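Interferon alpha/beta receptor 1 (Mus musculus, PDB 3WCY) pairs with IFNAR2 to form the receptor for type I interferons, whose binding activates JAK-STAT signalling. Local coordinates at residues M102-V107 against V176-H180. Sequence-based numbering, arbitrary orientation.
Sequences MSPPEV and VKAIH
Pro-105 meets Val-176 and Ala-178 across the interior of the second fibronectin type III domain, a beta sandwich in which 102-107 leads into the three-stranded sheet and 176-180 ends a strand of the four-stranded one. Its CG and CD do the touching: both approach Ala-178 CB, CD at 3.8 Å, and CG also meets Val-176 CG1. That methyl of Ala-178 is shared, because Met-102 CE reaches Ala-178 CB at 3.7 Å. A bend at chi3 (70°) turns CE back onto Ala-178, against its CB and carbonyl. Met-102 SD passes His-180 CB at 4.1 Å, the two side chains crossing at about a right angle. At the other end, Val-107 CG2 meets Val-176 CG2 at a slant, while Val-176 CG1, anti to its own N, serves Pro-105. The segments run roughly antiparallel, 147° apart. Pro-105 CA and Ala-178 CA lie 6.0 Å apart, evidence that the lead-in to strand 106-111 closely approaches the end of strand 171-179, through side chains rather than backbone pairing. Around this shell, Val-118 touches both valines, Ile-120 touches Pro-105, and Trp-130 packs on Met-102. Met-102 O is hydrogen-bonded to Ser-187 OG; Ser-103 N donates to Asp-15 OD1, in the first fibronectin domain. Farther along, Val-107 O accepts a hydrogen bond from Gln-193 NE2.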
loop_
_atom_site.group_PDB
_atom_site.type_symbol
_atom_site.label_atom_id
_atom_site.label_comp_id
_atom_site.label_asym_id
_atom_site.label_seq_id
_atom_site.Cartn_x
_atom_site.Cartn_y
_atom_site.Cartn_z
ATOM N N MET A 102 -13.144 -2.123 -17.708
ATOM C CA MET A 102 -13.478 -2.063 -16.288
ATOM C C MET A 102 -14.856 -1.445 -16.070
ATOM O O MET A 102 -15.069 -0.278 -16.420
ATOM C CB MET A 102 -12.434 -1.239 -15.541
ATOM C CG MET A 102 -11.260 -2.032 -15.086
ATOM S SD MET A 102 -9.919 -0.933 -14.614
ATOM C CE MET A 102 -10.581 -0.230 -13.146
ATOM N N SER A 103 -15.785 -2.216 -15.466
ATOM C CA SER A 103 -17.133 -1.736 -15.142
ATOM C C SER A 103 -17.010 -0.799 -13.933
ATOM O O SER A 103 -16.049 -0.950 -13.185
ATOM C CB SER A 103 -18.064 -2.904 -14.829
ATOM O OG SER A 103 -17.692 -3.545 -13.621
ATOM N N PRO A 104 -17.902 0.200 -13.725
ATOM C CA PRO A 104 -17.736 1.093 -12.559
ATOM C C PRO A 104 -17.773 0.354 -11.208
ATOM O O PRO A 104 -18.378 -0.722 -11.135
ATOM C CB PRO A 104 -18.883 2.095 -12.712
ATOM C CG PRO A 104 -19.311 1.988 -14.142
ATOM C CD PRO A 104 -19.101 0.565 -14.507
ATOM N N PRO A 105 -17.097 0.851 -10.144
ATOM C CA PRO A 105 -17.130 0.124 -8.863
ATOM C C PRO A 105 -18.471 0.267 -8.136
ATOM O O PRO A 105 -19.104 1.321 -8.233
ATOM C CB PRO A 105 -15.983 0.755 -8.070
ATOM C CG PRO A 105 -15.855 2.121 -8.600
ATOM C CD PRO A 105 -16.320 2.102 -10.034
ATOM N N GLU A 106 -18.914 -0.790 -7.432
ATOM C CA GLU A 106 -20.167 -0.743 -6.675
ATOM C C GLU A 106 -19.964 0.147 -5.427
ATOM O O GLU A 106 -18.978 -0.017 -4.703
ATOM C CB GLU A 106 -20.654 -2.161 -6.316
ATOM C CG GLU A 106 -22.102 -2.220 -5.848
ATOM C CD GLU A 106 -22.597 -3.589 -5.415
ATOM O OE1 GLU A 106 -23.467 -4.152 -6.121
ATOM O OE2 GLU A 106 -22.140 -4.088 -4.360
ATOM N N VAL A 107 -20.878 1.112 -5.208
ATOM C CA VAL A 107 -20.761 2.057 -4.095
ATOM C C VAL A 107 -22.025 2.186 -3.244
ATOM O O VAL A 107 -23.107 2.393 -3.786
ATOM C CB VAL A 107 -20.134 3.423 -4.530
ATOM C CG1 VAL A 107 -20.583 3.842 -5.925
ATOM C CG2 VAL A 107 -20.398 4.536 -3.517
ATOM N N VAL A 176 -17.710 7.687 -7.774
ATOM C CA VAL A 176 -16.478 6.915 -7.552
ATOM C C VAL A 176 -15.989 6.282 -8.851
ATOM O O VAL A 176 -16.736 5.566 -9.519
ATOM C CB VAL A 176 -16.628 5.860 -6.415
ATOM C CG1 VAL A 176 -15.328 5.100 -6.173
ATOM C CG2 VAL A 176 -17.117 6.500 -5.121
ATOM N N LYS A 177 -14.718 6.535 -9.177
ATOM C CA LYS A 177 -14.021 6.029 -10.354
ATOM C C LYS A 177 -12.992 4.963 -9.923
ATOM O O LYS A 177 -12.229 5.183 -8.970
ATOM C CB LYS A 177 -13.312 7.205 -11.058
ATOM C CG LYS A 177 -12.647 6.893 -12.391
ATOM C CD LYS A 177 -11.937 8.132 -12.935
ATOM C CE LYS A 177 -11.744 8.125 -14.439
ATOM N NZ LYS A 177 -12.996 8.449 -15.178
ATOM N N ALA A 178 -12.972 3.814 -10.625
ATOM C CA ALA A 178 -11.987 2.764 -10.364
ATOM C C ALA A 178 -10.863 2.935 -11.364
ATOM O O ALA A 178 -11.107 3.003 -12.573
ATOM C CB ALA A 178 -12.613 1.388 -10.506
ATOM N N ILE A 179 -9.636 3.069 -10.873
ATOM C CA ILE A 179 -8.488 3.233 -11.765
ATOM C C ILE A 179 -7.431 2.158 -11.573
ATOM O O ILE A 179 -7.215 1.723 -10.444
ATOM C CB ILE A 179 -7.914 4.679 -11.788
ATOM C CG1 ILE A 179 -7.672 5.242 -10.367
ATOM C CG2 ILE A 179 -8.820 5.603 -12.614
ATOM C CD1 ILE A 179 -6.632 6.385 -10.284
ATOM N N HIS A 180 -6.816 1.693 -12.685
ATOM C CA HIS A 180 -5.708 0.725 -12.699
ATOM C C HIS A 180 -4.450 1.576 -13.008
ATOM O O HIS A 180 -4.145 1.801 -14.185
ATOM C CB HIS A 180 -5.926 -0.370 -13.775
ATOM C CG HIS A 180 -5.150 -1.643 -13.556
ATOM N ND1 HIS A 180 -3.914 -1.652 -12.910
ATOM C CD2 HIS A 180 -5.451 -2.909 -13.927
ATOM C CE1 HIS A 180 -3.520 -2.916 -12.901
ATOM N NE2 HIS A 180 -4.408 -3.711 -13.501
#